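Local coordinates for protein glycoside hydrolase YxiA (Bacillus licheniformis, PDB 3LV4) that probably hydrolyses glycosidic bonds in L-arabinan, as a calcium-binding family 43 glycoside hydrolase resembling arabinan endo-1,5-alpha-L-arabinosidases, at residues P6-I18 against A33-Q45. Numbering follows the deposited sequence.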
loop_
_atom_site.group_PDB
_atom_site.type_symbol
_atom_site.label_atom_id
_atom_site.label_comp_id
_atom_site.label_asym_id
_atom_site.label_seq_id
_atom_site.Cartn_x
_atom_site.Cartn_y
_atom_site.Cartn_z
ATOM N N PRO A 6 23.188 3.152 9.969
ATOM C CA PRO A 6 21.778 2.949 10.321
ATOM C C PRO A 6 21.556 1.611 11.010
ATOM O O PRO A 6 22.240 0.630 10.723
ATOM C CB PRO A 6 21.061 2.964 8.966
ATOM C CG PRO A 6 22.114 2.703 7.966
ATOM C CD PRO A 6 23.386 3.259 8.515
ATOM N N VAL A 7 20.595 1.588 11.922
ATOM C CA VAL A 7 20.239 0.374 12.637
ATOM C C VAL A 7 18.757 0.102 12.436
ATOM O O VAL A 7 17.936 1.003 12.559
ATOM C CB VAL A 7 20.548 0.505 14.138
ATOM C CG1 VAL A 7 20.039 -0.709 14.896
ATOM C CG2 VAL A 7 22.045 0.684 14.349
ATOM N N PHE A 8 18.428 -1.142 12.108
ATOM C CA PHE A 8 17.040 -1.552 11.931
ATOM C C PHE A 8 16.688 -2.625 12.947
ATOM O O PHE A 8 17.545 -3.424 13.325
ATOM C CB PHE A 8 16.825 -2.102 10.519
ATOM C CG PHE A 8 17.146 -1.117 9.426
ATOM C CD1 PHE A 8 16.222 -0.159 9.043
ATOM C CD2 PHE A 8 18.376 -1.151 8.784
ATOM C CE1 PHE A 8 16.519 0.754 8.034
ATOM C CE2 PHE A 8 18.681 -0.246 7.778
ATOM C CZ PHE A 8 17.748 0.709 7.400
ATOM N N SER A 9 15.436 -2.627 13.399
ATOM C CA SER A 9 14.916 -3.694 14.247
ATOM C C SER A 9 13.616 -4.143 13.607
ATOM O O SER A 9 12.703 -3.334 13.436
ATOM C CB SER A 9 14.654 -3.189 15.671
ATOM O OG SER A 9 15.811 -2.571 16.206
ATOM N N GLU A 10 13.536 -5.419 13.246
ATOM C CA GLU A 10 12.459 -5.893 12.383
ATOM C C GLU A 10 11.243 -6.367 13.161
ATOM O O GLU A 10 11.350 -6.850 14.295
ATOM C CB GLU A 10 12.941 -7.044 11.481
ATOM C CG GLU A 10 14.309 -6.850 10.826
ATOM C CD GLU A 10 14.366 -5.677 9.857
ATOM O OE1 GLU A 10 13.350 -4.968 9.681
ATOM O OE2 GLU A 10 15.445 -5.467 9.265
ATOM N N VAL A 11 10.078 -6.231 12.536
ATOM C CA VAL A 11 8.856 -6.784 13.097
ATOM C C VAL A 11 8.032 -7.464 12.026
ATOM O O VAL A 11 8.234 -7.251 10.828
ATOM C CB VAL A 11 7.981 -5.723 13.819
ATOM C CG1 VAL A 11 8.670 -5.235 15.102
ATOM C CG2 VAL A 11 7.631 -4.556 12.875
ATOM N N THR A 12 7.102 -8.292 12.479
ATOM C CA THR A 12 6.247 -9.040 11.584
ATOM C C THR A 12 4.814 -8.576 11.796
ATOM O O THR A 12 4.208 -8.845 12.842
ATOM C CB THR A 12 6.403 -10.548 11.834
ATOM O OG1 THR A 12 7.771 -10.916 11.606
ATOM C CG2 THR A 12 5.517 -11.347 10.906
ATOM N N VAL A 13 4.300 -7.832 10.817
ATOM C CA VAL A 13 2.952 -7.279 10.880
ATOM C C VAL A 13 2.402 -7.299 9.466
ATOM O O VAL A 13 2.772 -6.466 8.638
ATOM C CB VAL A 13 2.931 -5.812 11.414
ATOM C CG1 VAL A 13 1.508 -5.244 11.399
ATOM C CG2 VAL A 13 3.501 -5.735 12.814
ATOM N N HIS A 14 1.533 -8.264 9.187
ATOM C CA HIS A 14 0.947 -8.399 7.853
ATOM C C HIS A 14 -0.085 -7.290 7.619
ATOM O O HIS A 14 -0.884 -6.987 8.507
ATOM C CB HIS A 14 0.290 -9.779 7.723
ATOM C CG HIS A 14 0.248 -10.304 6.322
ATOM N ND1 HIS A 14 1.309 -10.969 5.738
ATOM C CD2 HIS A 14 -0.737 -10.286 5.390
ATOM C CE1 HIS A 14 0.985 -11.326 4.509
ATOM N NE2 HIS A 14 -0.252 -10.922 4.272
ATOM N N ASP A 15 -0.056 -6.681 6.433
ATOM C CA ASP A 15 -1.034 -5.654 6.066
ATOM C C ASP A 15 -0.999 -4.443 7.011
ATOM O O ASP A 15 -2.035 -4.017 7.534
ATOM C CB ASP A 15 -2.441 -6.267 6.071
ATOM C CG ASP A 15 -2.494 -7.598 5.342
ATOM O OD1 ASP A 15 -2.002 -7.671 4.185
ATOM O OD2 ASP A 15 -3.020 -8.578 5.923
ATOM N N PRO A 16 0.191 -3.865 7.216
ATOM C CA PRO A 16 0.359 -2.800 8.214
ATOM C C PRO A 16 -0.402 -1.514 7.872
ATOM O O PRO A 16 -0.302 -1.000 6.746
ATOM C CB PRO A 16 1.868 -2.532 8.174
ATOM C CG PRO A 16 2.241 -2.882 6.757
ATOM C CD PRO A 16 1.433 -4.122 6.469
ATOM N N SER A 17 -1.143 -0.999 8.848
ATOM C CA SER A 17 -1.843 0.278 8.704
ATOM C C SER A 17 -1.267 1.290 9.699
ATOM O O SER A 17 -1.403 1.138 10.919
ATOM C CB SER A 17 -3.354 0.098 8.903
ATOM O OG SER A 17 -4.086 1.145 8.277
ATOM N N ILE A 18 -0.619 2.317 9.161
ATOM C CA ILE A 18 0.148 3.277 9.956
ATOM C C ILE A 18 -0.724 4.311 10.665
ATOM O O ILE A 18 -1.729 4.782 10.126
ATOM C CB ILE A 18 1.197 4.010 9.061
ATOM C CG1 ILE A 18 2.198 4.812 9.900
ATOM C CG2 ILE A 18 0.510 4.913 8.030
ATOM C CD1 ILE A 18 3.290 3.972 10.519
ATOM N N ALA A 33 -2.086 -8.102 15.011
ATOM C CA ALA A 33 -0.658 -7.821 15.170
ATOM C C ALA A 33 -0.412 -6.316 15.180
ATOM O O ALA A 33 -1.150 -5.558 14.550
ATOM C CB ALA A 33 0.142 -8.469 14.042
ATOM N N SER A 34 0.641 -5.887 15.878
ATOM C CA SER A 34 0.986 -4.469 15.922
ATOM C C SER A 34 2.427 -4.246 16.358
ATOM O O SER A 34 3.053 -5.117 16.974
ATOM C CB SER A 34 0.041 -3.703 16.856
ATOM O OG SER A 34 0.172 -4.148 18.198
ATOM N N ALA A 35 2.948 -3.072 16.027
ATOM C CA ALA A 35 4.330 -2.719 16.342
ATOM C C ALA A 35 4.429 -1.215 16.420
ATOM O O ALA A 35 3.543 -0.508 15.939
ATOM C CB ALA A 35 5.277 -3.253 15.280
ATOM N N LYS A 36 5.503 -0.717 17.026
ATOM C CA LYS A 36 5.675 0.721 17.145
ATOM C C LYS A 36 7.137 1.116 16.994
ATOM O O LYS A 36 8.039 0.295 17.193
ATOM C CB LYS A 36 5.129 1.223 18.487
ATOM C CG LYS A 36 5.824 0.626 19.703
ATOM C CD LYS A 36 5.375 1.310 20.989
ATOM C CE LYS A 36 5.795 0.517 22.212
ATOM N NZ LYS A 36 5.285 1.147 23.484
ATOM N N SER A 37 7.363 2.376 16.638
ATOM C CA SER A 37 8.721 2.907 16.522
ATOM C C SER A 37 8.643 4.414 16.585
ATOM O O SER A 37 7.590 4.997 16.317
ATOM C CB SER A 37 9.364 2.495 15.197
ATOM O OG SER A 37 8.731 3.133 14.102
ATOM N N THR A 38 9.753 5.059 16.922
ATOM C CA THR A 38 9.798 6.511 16.843
ATOM C C THR A 38 10.534 6.990 15.595
ATOM O O THR A 38 10.486 8.176 15.265
ATOM C CB THR A 38 10.473 7.135 18.070
ATOM O OG1 THR A 38 11.767 6.551 18.245
ATOM C CG2 THR A 38 9.629 6.922 19.324
ATOM N N ASP A 39 11.215 6.079 14.901
ATOM C CA ASP A 39 12.062 6.484 13.778
ATOM C C ASP A 39 11.741 5.803 12.448
ATOM O O ASP A 39 12.403 6.069 11.452
ATOM C CB ASP A 39 13.545 6.290 14.121
ATOM C CG ASP A 39 13.899 4.838 14.407
ATOM O OD1 ASP A 39 13.022 3.959 14.268
ATOM O OD2 ASP A 39 15.061 4.576 14.778
ATOM N N LEU A 40 10.735 4.931 12.442
ATOM C CA LEU A 40 10.361 4.160 11.252
ATOM C C LEU A 40 11.445 3.165 10.826
ATOM O O LEU A 40 11.392 2.616 9.724
ATOM C CB LEU A 40 10.002 5.085 10.076
ATOM C CG LEU A 40 8.753 5.954 10.259
ATOM C CD1 LEU A 40 8.553 6.879 9.056
ATOM C CD2 LEU A 40 7.496 5.115 10.502
HETATM N N MSE A 41 12.419 2.926 11.703
HETATM C CA MSE A 41 13.514 2.010 11.399
HETATM C C MSE A 41 13.656 0.939 12.463
HETATM O O MSE A 41 13.911 -0.224 12.159
HETATM C CB MSE A 41 14.831 2.777 11.274
HETATM C CG MSE A 41 14.804 3.851 10.212
HETATM SE SE MSE A 41 16.312 5.054 10.441
HETATM C CE MSE A 41 17.757 3.777 10.126
ATOM N N ASN A 42 13.511 1.339 13.719
ATOM C CA ASN A 42 13.618 0.392 14.815
ATOM C C ASN A 42 12.272 0.130 15.450
ATOM O O ASN A 42 11.806 0.893 16.300
ATOM C CB ASN A 42 14.649 0.870 15.829
ATOM C CG ASN A 42 16.037 0.924 15.230
ATOM O OD1 ASN A 42 16.746 -0.086 15.182
ATOM N ND2 ASN A 42 16.423 2.097 14.734
ATOM N N TRP A 43 11.641 -0.951 15.009
ATOM C CA TRP A 43 10.304 -1.302 15.471
ATOM C C TRP A 43 10.352 -2.247 16.657
ATOM O O TRP A 43 11.272 -3.060 16.786
ATOM C CB TRP A 43 9.489 -1.944 14.344
ATOM C CG TRP A 43 9.236 -1.025 13.182
ATOM C CD1 TRP A 43 10.040 -0.843 12.094
ATOM C CD2 TRP A 43 8.099 -0.164 12.991
ATOM N NE1 TRP A 43 9.476 0.077 11.239
ATOM C CE2 TRP A 43 8.286 0.508 11.766
ATOM C CE3 TRP A 43 6.947 0.104 13.739
ATOM C CZ2 TRP A 43 7.368 1.436 11.270
ATOM C CZ3 TRP A 43 6.027 1.022 13.240
ATOM C CH2 TRP A 43 6.247 1.681 12.018
ATOM N N THR A 44 9.347 -2.119 17.521
ATOM C CA THR A 44 9.148 -3.021 18.634
ATOM C C THR A 44 7.828 -3.756 18.443
ATOM O O THR A 44 6.790 -3.137 18.217
ATOM C CB THR A 44 9.119 -2.243 19.954
ATOM O OG1 THR A 44 10.397 -1.630 20.161
ATOM C CG2 THR A 44 8.800 -3.166 21.122
ATOM N N GLN A 45 7.868 -5.078 18.509
ATOM C CA GLN A 45 6.653 -5.865 18.356
ATOM C C GLN A 45 5.782 -5.722 19.602
ATOM O O GLN A 45 6.257 -5.905 20.722
ATOM C CB GLN A 45 7.000 -7.336 18.127
ATOM C CG GLN A 45 5.823 -8.183 17.669
ATOM C CD GLN A 45 5.688 -8.195 16.162
ATOM O OE1 GLN A 45 6.680 -8.353 15.442
ATOM N NE2 GLN A 45 4.459 -8.030 15.672
HETATM O O HOH W 1 12.735 -1.983 10.450
HETATM O O HOH W 2 12.153 -5.782 16.571
#
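A single parallel beta bridge between S9 and N42 pins the N-terminal arm to the first blade of a beta-propeller, the fold of family 43 glycosidases. S9 N bonds to M41 O (3.1 Å), and S9 O accepts from W43 N (3.0 Å). The amide of N42 strengthens this junction: S9 OG donates to a lone pair of OD1 in the carbonyl plane (2.8 Å), while ND2 reaches D39 OD2 in its own turn and makes a weak bond to V7 O. With an alanine in place of N42, the S9 hydroxyl and D39 OD2 would probably lose these mates, and the arm would be less firmly tied to the turn. Selenomethionine M41, bent at chi3 (63°), brings CE against P6 CB (3.6 Å) and obliquely to the F8 ring. Further along, the arm lies between this four-stranded antiparallel blade (17-21, 24-29, 33-37, 44-47) and strand 319-327, where V11 and V13 touch V320. Both methyls of V11 straddle W43 CB, with CG2 also on A35 CB (3.6 Å); I18 CD1 meets the indole edge at CH2. Q45 then imitates a strand partner. A bend of its chain at chi2 (89°) brings the amide to T12, which it grips twice, OE1 receiving T12 N (3.0 Å) in plane and NE2 approaching T12 O (3.0 Å) from above the carbonyl plane; NE2 also bonds to S47 O. Just beyond lies D15, the predicted proton acceptor.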